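Local coordinates for protein beta-xylosidase (Uncultured organism, PDB 4MLG) that probably hydrolyses xylo-oligosaccharides, releasing xylose from their non-reducing ends, as a calcium-containing beta-xylosidase of glycoside hydrolase family 43, at residues I76-S86 with F99-I110; P124-S132 with E190-E198. All coordinates share one frame; numbering follows the deposited sequence.

Interaction 1. Residues I76-S86 with F99-I110. With CA (calcium ion), chain M.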
loop_
_atom_site.group_PDB
_atom_site.type_symbol
_atom_site.label_atom_id
_atom_site.label_comp_id
_atom_site.label_asym_id
_atom_site.label_seq_id
_atom_site.Cartn_x
_atom_site.Cartn_y
_atom_site.Cartn_z
ATOM N N ILE A 76 13.211 -11.351 0.047
ATOM C CA ILE A 76 12.204 -10.493 0.663
ATOM C C ILE A 76 10.802 -11.067 0.452
ATOM O O ILE A 76 10.383 -11.285 -0.683
ATOM C CB ILE A 76 12.275 -9.058 0.105
ATOM C CG1 ILE A 76 13.707 -8.528 0.186
ATOM C CG2 ILE A 76 11.325 -8.140 0.856
ATOM C CD1 ILE A 76 13.889 -7.162 -0.441
ATOM N N PRO A 77 10.079 -11.327 1.552
ATOM C CA PRO A 77 8.762 -11.975 1.508
ATOM C C PRO A 77 7.680 -11.137 0.826
ATOM O O PRO A 77 6.850 -11.689 0.102
ATOM C CB PRO A 77 8.419 -12.169 2.989
ATOM C CG PRO A 77 9.737 -12.146 3.692
ATOM C CD PRO A 77 10.557 -11.152 2.933
ATOM N N TRP A 78 7.687 -9.828 1.058
ATOM C CA TRP A 78 6.665 -8.950 0.495
ATOM C C TRP A 78 7.100 -8.372 -0.845
ATOM O O TRP A 78 6.474 -7.448 -1.364
ATOM C CB TRP A 78 6.333 -7.816 1.468
ATOM C CG TRP A 78 7.487 -6.891 1.752
ATOM C CD1 TRP A 78 8.493 -7.089 2.654
ATOM C CD2 TRP A 78 7.743 -5.620 1.139
ATOM N NE1 TRP A 78 9.360 -6.024 2.637
ATOM C CE2 TRP A 78 8.923 -5.108 1.716
ATOM C CE3 TRP A 78 7.090 -4.866 0.159
ATOM C CZ2 TRP A 78 9.465 -3.878 1.342
ATOM C CZ3 TRP A 78 7.629 -3.646 -0.211
ATOM C CH2 TRP A 78 8.804 -3.164 0.380
ATOM N N ALA A 79 8.166 -8.935 -1.405
ATOM C CA ALA A 79 8.805 -8.369 -2.588
ATOM C C ALA A 79 7.928 -8.329 -3.832
ATOM O O ALA A 79 7.216 -9.284 -4.148
ATOM C CB ALA A 79 10.102 -9.099 -2.891
ATOM N N GLY A 80 7.993 -7.199 -4.528
ATOM C CA GLY A 80 7.401 -7.056 -5.841
ATOM C C GLY A 80 8.521 -6.936 -6.854
ATOM O O GLY A 80 8.885 -7.915 -7.504
ATOM N N ARG A 81 9.084 -5.737 -6.972
ATOM C CA ARG A 81 10.207 -5.499 -7.876
ATOM C C ARG A 81 10.945 -4.198 -7.566
ATOM O O ARG A 81 10.426 -3.326 -6.866
ATOM C CB ARG A 81 9.733 -5.494 -9.333
ATOM C CG ARG A 81 8.657 -4.466 -9.638
ATOM C CD ARG A 81 8.073 -4.691 -11.021
ATOM N NE ARG A 81 7.014 -3.738 -11.337
ATOM C CZ ARG A 81 7.188 -2.648 -12.076
ATOM N NH1 ARG A 81 8.384 -2.371 -12.577
ATOM N NH2 ARG A 81 6.168 -1.837 -12.317
ATOM N N GLN A 82 12.169 -4.100 -8.084
ATOM C CA GLN A 82 12.970 -2.874 -8.052
ATOM C C GLN A 82 13.475 -2.457 -6.667
ATOM O O GLN A 82 12.789 -1.748 -5.931
ATOM C CB GLN A 82 12.222 -1.720 -8.732
ATOM C CG GLN A 82 11.954 -1.953 -10.214
ATOM C CD GLN A 82 10.953 -0.974 -10.792
ATOM O OE1 GLN A 82 9.811 -0.900 -10.343
ATOM N NE2 GLN A 82 11.378 -0.214 -11.795
ATOM N N LEU A 83 14.683 -2.903 -6.329
ATOM C CA LEU A 83 15.379 -2.445 -5.130
ATOM C C LEU A 83 16.153 -1.174 -5.443
ATOM O O LEU A 83 17.215 -1.229 -6.062
ATOM C CB LEU A 83 16.362 -3.505 -4.636
ATOM C CG LEU A 83 15.851 -4.586 -3.688
ATOM C CD1 LEU A 83 16.992 -5.507 -3.285
ATOM C CD2 LEU A 83 15.210 -3.953 -2.465
ATOM N N TRP A 84 15.632 -0.032 -5.011
ATOM C CA TRP A 84 16.271 1.243 -5.317
ATOM C C TRP A 84 17.214 1.710 -4.203
ATOM O O TRP A 84 17.689 0.898 -3.409
ATOM C CB TRP A 84 15.224 2.302 -5.683
ATOM C CG TRP A 84 14.615 2.078 -7.049
ATOM C CD1 TRP A 84 14.816 1.002 -7.869
ATOM C CD2 TRP A 84 13.722 2.953 -7.755
ATOM N NE1 TRP A 84 14.104 1.151 -9.034
ATOM C CE2 TRP A 84 13.424 2.340 -8.989
ATOM C CE3 TRP A 84 13.144 4.192 -7.462
ATOM C CZ2 TRP A 84 12.573 2.924 -9.929
ATOM C CZ3 TRP A 84 12.300 4.770 -8.397
ATOM C CH2 TRP A 84 12.023 4.136 -9.614
ATOM N N ASP A 85 17.490 3.012 -4.157
ATOM C CA ASP A 85 18.480 3.570 -3.233
ATOM C C ASP A 85 18.171 3.302 -1.761
ATOM O O ASP A 85 17.155 3.755 -1.243
ATOM C CB ASP A 85 18.618 5.078 -3.457
ATOM C CG ASP A 85 19.525 5.739 -2.436
ATOM O OD1 ASP A 85 20.589 5.168 -2.119
ATOM O OD2 ASP A 85 19.170 6.832 -1.951
ATOM N N SER A 86 19.068 2.584 -1.090
ATOM C CA SER A 86 18.896 2.245 0.321
ATOM C C SER A 86 19.836 3.041 1.227
ATOM O O SER A 86 20.687 3.791 0.748
ATOM C CB SER A 86 19.129 0.749 0.532
ATOM O OG SER A 86 20.436 0.380 0.125
ATOM N N PHE A 99 15.446 -0.178 2.800
ATOM C CA PHE A 99 15.389 -0.292 1.350
ATOM C C PHE A 99 14.005 0.041 0.804
ATOM O O PHE A 99 12.991 -0.327 1.396
ATOM C CB PHE A 99 15.795 -1.702 0.909
ATOM C CG PHE A 99 14.940 -2.793 1.494
ATOM C CD1 PHE A 99 13.811 -3.243 0.827
ATOM C CD2 PHE A 99 15.271 -3.376 2.707
ATOM C CE1 PHE A 99 13.023 -4.243 1.364
ATOM C CE2 PHE A 99 14.489 -4.380 3.246
ATOM C CZ PHE A 99 13.365 -4.814 2.574
ATOM N N PRO A 100 13.964 0.753 -0.330
ATOM C CA PRO A 100 12.718 1.012 -1.049
ATOM C C PRO A 100 12.423 -0.129 -2.017
ATOM O O PRO A 100 13.347 -0.689 -2.608
ATOM C CB PRO A 100 13.030 2.294 -1.815
ATOM C CG PRO A 100 14.485 2.209 -2.087
ATOM C CD PRO A 100 15.107 1.456 -0.936
ATOM N N LEU A 101 11.150 -0.473 -2.166
ATOM C CA LEU A 101 10.759 -1.594 -3.011
ATOM C C LEU A 101 9.262 -1.551 -3.267
ATOM O O LEU A 101 8.469 -1.425 -2.333
ATOM C CB LEU A 101 11.130 -2.920 -2.340
ATOM C CG LEU A 101 10.876 -4.218 -3.108
ATOM C CD1 LEU A 101 11.912 -4.414 -4.202
ATOM C CD2 LEU A 101 10.876 -5.398 -2.155
ATOM N N LYS A 102 8.876 -1.641 -4.535
ATOM C CA LYS A 102 7.466 -1.733 -4.874
ATOM C C LYS A 102 6.928 -3.039 -4.314
ATOM O O LYS A 102 7.558 -4.086 -4.459
ATOM C CB LYS A 102 7.262 -1.687 -6.389
ATOM C CG LYS A 102 7.587 -0.348 -7.038
ATOM C CD LYS A 102 7.218 -0.370 -8.514
ATOM C CE LYS A 102 7.450 0.973 -9.185
ATOM N NZ LYS A 102 7.096 0.910 -10.630
ATOM N N ASP A 103 5.774 -2.978 -3.658
ATOM C CA ASP A 103 5.143 -4.186 -3.143
ATOM C C ASP A 103 4.510 -4.979 -4.282
ATOM O O ASP A 103 4.746 -4.696 -5.456
ATOM C CB ASP A 103 4.104 -3.852 -2.068
ATOM C CG ASP A 103 3.094 -2.813 -2.524
ATOM O OD1 ASP A 103 2.893 -2.657 -3.746
ATOM O OD2 ASP A 103 2.490 -2.152 -1.653
ATOM N N GLN A 104 3.692 -5.963 -3.936
ATOM C CA GLN A 104 3.056 -6.795 -4.949
ATOM C C GLN A 104 1.896 -6.070 -5.630
ATOM O O GLN A 104 1.201 -6.639 -6.471
ATOM C CB GLN A 104 2.616 -8.124 -4.337
ATOM C CG GLN A 104 3.788 -8.935 -3.811
ATOM C CD GLN A 104 3.359 -10.110 -2.964
ATOM O OE1 GLN A 104 2.184 -10.472 -2.929
ATOM N NE2 GLN A 104 4.316 -10.715 -2.268
ATOM N N ASN A 105 1.703 -4.807 -5.264
ATOM C CA ASN A 105 0.725 -3.950 -5.919
ATOM C C ASN A 105 1.413 -2.819 -6.681
ATOM O O ASN A 105 0.780 -1.824 -7.037
ATOM C CB ASN A 105 -0.251 -3.372 -4.893
ATOM C CG ASN A 105 -1.044 -4.444 -4.172
ATOM O OD1 ASN A 105 -0.933 -4.604 -2.957
ATOM N ND2 ASN A 105 -1.857 -5.180 -4.920
ATOM N N ASP A 106 2.712 -2.987 -6.919
ATOM C CA ASP A 106 3.543 -1.975 -7.576
ATOM C C ASP A 106 3.502 -0.611 -6.884
ATOM O O ASP A 106 3.636 0.427 -7.531
ATOM C CB ASP A 106 3.190 -1.834 -9.063
ATOM C CG ASP A 106 4.048 -2.717 -9.955
ATOM O OD1 ASP A 106 5.106 -3.190 -9.489
ATOM O OD2 ASP A 106 3.671 -2.925 -11.128
ATOM N N ILE A 107 3.315 -0.620 -5.568
ATOM C CA ILE A 107 3.362 0.607 -4.783
ATOM C C ILE A 107 4.652 0.641 -3.973
ATOM O O ILE A 107 4.952 -0.303 -3.239
ATOM C CB ILE A 107 2.156 0.716 -3.832
ATOM C CG1 ILE A 107 0.848 0.612 -4.616
ATOM C CG2 ILE A 107 2.207 2.019 -3.052
ATOM C CD1 ILE A 107 -0.396 0.711 -3.754
ATOM N N PHE A 108 5.418 1.720 -4.110
ATOM C CA PHE A 108 6.700 1.818 -3.419
ATOM C C PHE A 108 6.534 1.867 -1.905
ATOM O O PHE A 108 5.849 2.735 -1.367
ATOM C CB PHE A 108 7.516 3.018 -3.915
ATOM C CG PHE A 108 8.641 2.641 -4.838
ATOM C CD1 PHE A 108 9.706 1.878 -4.379
ATOM C CD2 PHE A 108 8.637 3.046 -6.164
ATOM C CE1 PHE A 108 10.742 1.523 -5.226
ATOM C CE2 PHE A 108 9.672 2.696 -7.015
ATOM C CZ PHE A 108 10.724 1.933 -6.544
ATOM N N ARG A 109 7.160 0.908 -1.232
ATOM C CA ARG A 109 7.167 0.854 0.222
ATOM C C ARG A 109 8.612 0.816 0.688
ATOM O O ARG A 109 9.531 0.705 -0.126
ATOM C CB ARG A 109 6.426 -0.388 0.722
ATOM C CG ARG A 109 4.975 -0.493 0.273
ATOM C CD ARG A 109 4.127 0.633 0.840
ATOM N NE ARG A 109 2.698 0.380 0.672
ATOM C CZ ARG A 109 1.740 1.196 1.099
ATOM N NH1 ARG A 109 2.053 2.326 1.718
ATOM N NH2 ARG A 109 0.465 0.884 0.905
ATOM N N ILE A 110 8.814 0.909 1.998
ATOM C CA ILE A 110 10.156 0.855 2.563
ATOM C C ILE A 110 10.260 -0.264 3.593
ATOM O O ILE A 110 9.493 -0.306 4.554
ATOM C CB ILE A 110 10.552 2.196 3.205
ATOM C CG1 ILE A 110 10.594 3.298 2.143
ATOM C CG2 ILE A 110 11.902 2.081 3.903
ATOM C CD1 ILE A 110 10.943 4.668 2.686
HETATM CA CA CA M . 20.732 8.150 -0.789
HETATM O O HOH W 1 3.825 -7.075 -1.164
HETATM O O HOH W 2 9.540 1.206 -12.683
#
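The carboxylate of D106 is gripped side-on by R81, whose NE lies 2.7 Å from D106 OD1 while its NH2 reaches D106 OD2 at 3.0 Å. The second bond lies in the guanidinium plane yet meets OD2 from above the carboxylate plane, so the two flat groups are strongly turned against each other. Arginine suits the place because its third nitrogen, NH1, pairs with D44. The contact belongs to one blade of the beta-propeller, where strand 81-91 runs antiparallel to strand 94-102 and the 103-107 loop leads into strand 108-115. G80 and R81 both face K102 in a classic beta bulge, and K102 N donates to R81 O at 3.3 Å. Within the loop, D103 OD1 accepts from the amide of N105, an Asx turn, and also from that of I107, the two approaching from opposite faces of the carboxylate.

Around the side chain of L101 the contact is mainly apolar. W78 has CG between its backbone N and carbonyl carbon (chi1 63°), which lays the indole alongside L101. There L101 CD2 stands over the face of the six-membered ring of W78, 4.0 Å from its centroid, while D103 CB sits at the ring edge. I76 CD1 lies 3.5 Å from F99 CE1 and also touches L101.

Further along, F108 CZ lies over the W84 ring, 3.4 Å from W84 CD2, with the planes inclined at 48°. K102 CG covers a face of F108, so the lysine's aliphatic chain serves the packing while its NZ donates to a water. W84 NE1 donates to the carbonyl of F46. Past W84 the chain carries D85 to the metal that H274 also binds: D85 OD2 lies 2.4 Å from the calcium ion.

Interaction 2. Residues P124-S132 with E190-E198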
loop_
_atom_site.group_PDB
_atom_site.type_symbol
_atom_site.label_atom_id
_atom_site.label_comp_id
_atom_site.label_asym_id
_atom_site.label_seq_id
_atom_site.Cartn_x
_atom_site.Cartn_y
_atom_site.Cartn_z
ATOM N N PRO A 124 15.796 -9.505 6.101
ATOM C CA PRO A 124 14.673 -8.575 5.943
ATOM C C PRO A 124 13.471 -8.957 6.796
ATOM O O PRO A 124 13.267 -10.134 7.093
ATOM C CB PRO A 124 14.320 -8.721 4.463
ATOM C CG PRO A 124 14.680 -10.127 4.142
ATOM C CD PRO A 124 15.900 -10.441 4.969
ATOM N N GLN A 125 12.686 -7.959 7.188
ATOM C CA GLN A 125 11.422 -8.207 7.863
ATOM C C GLN A 125 10.429 -8.718 6.829
ATOM O O GLN A 125 10.623 -8.522 5.631
ATOM C CB GLN A 125 10.899 -6.928 8.518
ATOM C CG GLN A 125 11.810 -6.362 9.596
ATOM C CD GLN A 125 11.917 -7.266 10.808
ATOM O OE1 GLN A 125 12.722 -8.197 10.836
ATOM N NE2 GLN A 125 11.104 -6.990 11.822
ATOM N N GLU A 126 9.367 -9.370 7.285
ATOM C CA GLU A 126 8.427 -9.996 6.361
ATOM C C GLU A 126 7.469 -8.996 5.724
ATOM O O GLU A 126 6.839 -9.291 4.708
ATOM C CB GLU A 126 7.653 -11.113 7.060
ATOM C CG GLU A 126 8.542 -12.221 7.593
ATOM C CD GLU A 126 7.756 -13.329 8.254
ATOM O OE1 GLU A 126 6.512 -13.328 8.134
ATOM O OE2 GLU A 126 8.380 -14.199 8.895
ATOM N N ASN A 127 7.364 -7.812 6.319
ATOM C CA ASN A 127 6.465 -6.782 5.813
ATOM C C ASN A 127 7.116 -5.404 5.812
ATOM O O ASN A 127 8.001 -5.132 6.624
ATOM C CB ASN A 127 5.166 -6.755 6.624
ATOM C CG ASN A 127 4.352 -8.024 6.463
ATOM O OD1 ASN A 127 4.456 -8.947 7.269
ATOM N ND2 ASN A 127 3.534 -8.075 5.417
ATOM N N PRO A 128 6.688 -4.528 4.890
ATOM C CA PRO A 128 7.245 -3.175 4.845
ATOM C C PRO A 128 6.805 -2.351 6.050
ATOM O O PRO A 128 5.853 -2.728 6.734
ATOM C CB PRO A 128 6.640 -2.595 3.565
ATOM C CG PRO A 128 5.376 -3.357 3.370
ATOM C CD PRO A 128 5.691 -4.748 3.828
ATOM N N ILE A 129 7.497 -1.244 6.298
ATOM C CA ILE A 129 7.160 -0.342 7.393
ATOM C C ILE A 129 5.744 0.207 7.234
ATOM O O ILE A 129 5.360 0.651 6.153
ATOM C CB ILE A 129 8.153 0.836 7.465
ATOM C CG1 ILE A 129 9.577 0.324 7.695
ATOM C CG2 ILE A 129 7.756 1.814 8.561
ATOM C CD1 ILE A 129 10.618 1.426 7.760
ATOM N N LYS A 130 4.971 0.164 8.313
ATOM C CA LYS A 130 3.598 0.654 8.299
ATOM C C LYS A 130 3.539 2.143 7.974
ATOM O O LYS A 130 4.191 2.957 8.630
ATOM C CB LYS A 130 2.926 0.388 9.647
ATOM C CG LYS A 130 2.882 -1.079 10.037
ATOM C CD LYS A 130 2.388 -1.254 11.462
ATOM C CE LYS A 130 2.222 -2.724 11.805
ATOM N NZ LYS A 130 3.483 -3.493 11.615
ATOM N N GLY A 131 2.758 2.491 6.956
ATOM C CA GLY A 131 2.575 3.879 6.574
ATOM C C GLY A 131 3.620 4.380 5.597
ATOM O O GLY A 131 3.500 5.482 5.061
ATOM N N SER A 132 4.646 3.569 5.365
ATOM C CA SER A 132 5.746 3.954 4.486
ATOM C C SER A 132 5.297 4.080 3.033
ATOM O O SER A 132 4.409 3.355 2.581
ATOM C CB SER A 132 6.891 2.948 4.588
ATOM O OG SER A 132 6.466 1.656 4.193
ATOM N N GLU A 190 12.528 3.431 18.765
ATOM C CA GLU A 190 13.813 2.875 19.189
ATOM C C GLU A 190 14.171 1.515 18.582
ATOM O O GLU A 190 15.345 1.237 18.332
ATOM C CB GLU A 190 13.902 2.822 20.716
ATOM C CG GLU A 190 15.326 2.702 21.241
ATOM C CD GLU A 190 15.446 3.094 22.700
ATOM O OE1 GLU A 190 14.404 3.168 23.385
ATOM O OE2 GLU A 190 16.582 3.334 23.161
ATOM N N ASP A 191 13.174 0.670 18.339
ATOM C CA ASP A 191 13.444 -0.651 17.775
ATOM C C ASP A 191 13.729 -0.579 16.273
ATOM O O ASP A 191 14.068 -1.584 15.648
ATOM C CB ASP A 191 12.307 -1.635 18.080
ATOM C CG ASP A 191 11.028 -1.310 17.333
ATOM O OD1 ASP A 191 10.872 -0.158 16.884
ATOM O OD2 ASP A 191 10.171 -2.209 17.202
ATOM N N MET A 192 13.574 0.618 15.713
ATOM C CA MET A 192 13.936 0.907 14.325
ATOM C C MET A 192 13.164 0.080 13.299
ATOM O O MET A 192 13.630 -0.116 12.178
ATOM C CB MET A 192 15.445 0.732 14.116
ATOM C CG MET A 192 16.298 1.616 15.010
ATOM S SD MET A 192 16.163 3.366 14.602
ATOM C CE MET A 192 17.180 3.457 13.130
ATOM N N LEU A 193 11.981 -0.393 13.679
ATOM C CA LEU A 193 11.170 -1.214 12.786
ATOM C C LEU A 193 9.974 -0.446 12.234
ATOM O O LEU A 193 9.449 -0.778 11.171
ATOM C CB LEU A 193 10.693 -2.478 13.503
ATOM C CG LEU A 193 11.780 -3.399 14.056
ATOM C CD1 LEU A 193 11.164 -4.648 14.667
ATOM C CD2 LEU A 193 12.782 -3.764 12.970
ATOM N N GLU A 194 9.538 0.576 12.965
ATOM C CA GLU A 194 8.379 1.364 12.557
ATOM C C GLU A 194 8.599 2.853 12.788
ATOM O O GLU A 194 9.562 3.254 13.443
ATOM C CB GLU A 194 7.123 0.913 13.311
ATOM C CG GLU A 194 6.698 -0.522 13.042
ATOM C CD GLU A 194 6.229 -0.745 11.615
ATOM O OE1 GLU A 194 5.923 0.248 10.921
ATOM O OE2 GLU A 194 6.165 -1.916 11.188
ATOM N N PHE A 195 7.699 3.665 12.242
ATOM C CA PHE A 195 7.721 5.104 12.472
ATOM C C PHE A 195 7.240 5.395 13.889
ATOM O O PHE A 195 6.393 4.680 14.421
ATOM C CB PHE A 195 6.826 5.828 11.462
ATOM C CG PHE A 195 7.298 5.723 10.038
ATOM C CD1 PHE A 195 8.613 5.388 9.745
ATOM C CD2 PHE A 195 6.425 5.968 8.988
ATOM C CE1 PHE A 195 9.047 5.292 8.428
ATOM C CE2 PHE A 195 6.851 5.875 7.672
ATOM C CZ PHE A 195 8.162 5.536 7.392
ATOM N N ALA A 196 7.783 6.440 14.502
ATOM C CA ALA A 196 7.363 6.837 15.842
ATOM C C ALA A 196 6.257 7.883 15.766
ATOM O O ALA A 196 5.548 8.129 16.741
ATOM C CB ALA A 196 8.545 7.371 16.635
ATOM N N GLU A 197 6.120 8.494 14.595
ATOM C CA GLU A 197 5.144 9.555 14.384
ATOM C C GLU A 197 4.727 9.589 12.921
ATOM O O GLU A 197 5.153 8.751 12.127
ATOM C CB GLU A 197 5.747 10.907 14.766
ATOM C CG GLU A 197 6.945 11.292 13.911
ATOM C CD GLU A 197 7.494 12.661 14.247
ATOM O OE1 GLU A 197 6.982 13.291 15.196
ATOM O OE2 GLU A 197 8.438 13.108 13.559
ATOM N N GLU A 198 3.894 10.561 12.567
ATOM C CA GLU A 198 3.511 10.756 11.176
ATOM C C GLU A 198 4.551 11.607 10.458
ATOM O O GLU A 198 4.995 12.626 10.988
ATOM C CB GLU A 198 2.139 11.425 11.071
ATOM C CG GLU A 198 0.976 10.570 11.541
ATOM C CD GLU A 198 -0.356 11.079 11.026
ATOM O OE1 GLU A 198 -0.475 11.302 9.802
ATOM O OE2 GLU A 198 -1.282 11.261 11.844
#
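Both oxygens of E194 are occupied by K130. The backbone N of K130 donates to the syn lone pair of E194 OE1 at 2.8 Å, and K130 NZ forms a salt bridge with E194 OE2 at 3.1 Å, arriving from above the carboxylate plane. A bend in the glutamate at chi2 (-67°) turns the carboxylate so that one residue can fill it with both main-chain and side-chain nitrogens. K130 NZ has a further acceptor, N127 OD1 of the second subunit. The contact joins two parts of the beta-propeller: 124-132 leads out of the blade ending in strand 123-124, whereas residues 190-198 form the loop between strands 184-188 and 200-205 of the sheet that follows. A type II turn shapes the first loop, with G131 at a positive phi (87°) suited to glycine. Across it the carbonyl oxygen of I129 takes the backbone N of S132 at 3.1 Å; the S132 hydroxyl lies doubtfully close to that oxygen, and its OG accepts from I110 N. Branched I129 sends CG2 over the face of F195, 3.8 Å from the ring centroid. L193 sets CD1 3.7 Å from Q125 NE2 and rests its carbonyl oxygen on I129 CG1.

Interaction 1 is the more buried and much the larger of the two, pairing strands within a single blade; interaction 2 is partly buried and joins loops of consecutive sheets without any strand pairing. Their chemistry follows: residues 76-86 and 99-110 combine main-chain bonds with aromatic and aliphatic packing and reach the calcium site, whereas 124-132 and 190-198 rely chiefly on one lysine-glutamate pair and one ring face. The two meet directly, since I129 N probably donates to I110 O, R109 NH1 to S132 O, and P128 packs on W78. Both also border the second subunit, where N105 ND2 of one chain bonds G131 O of the other.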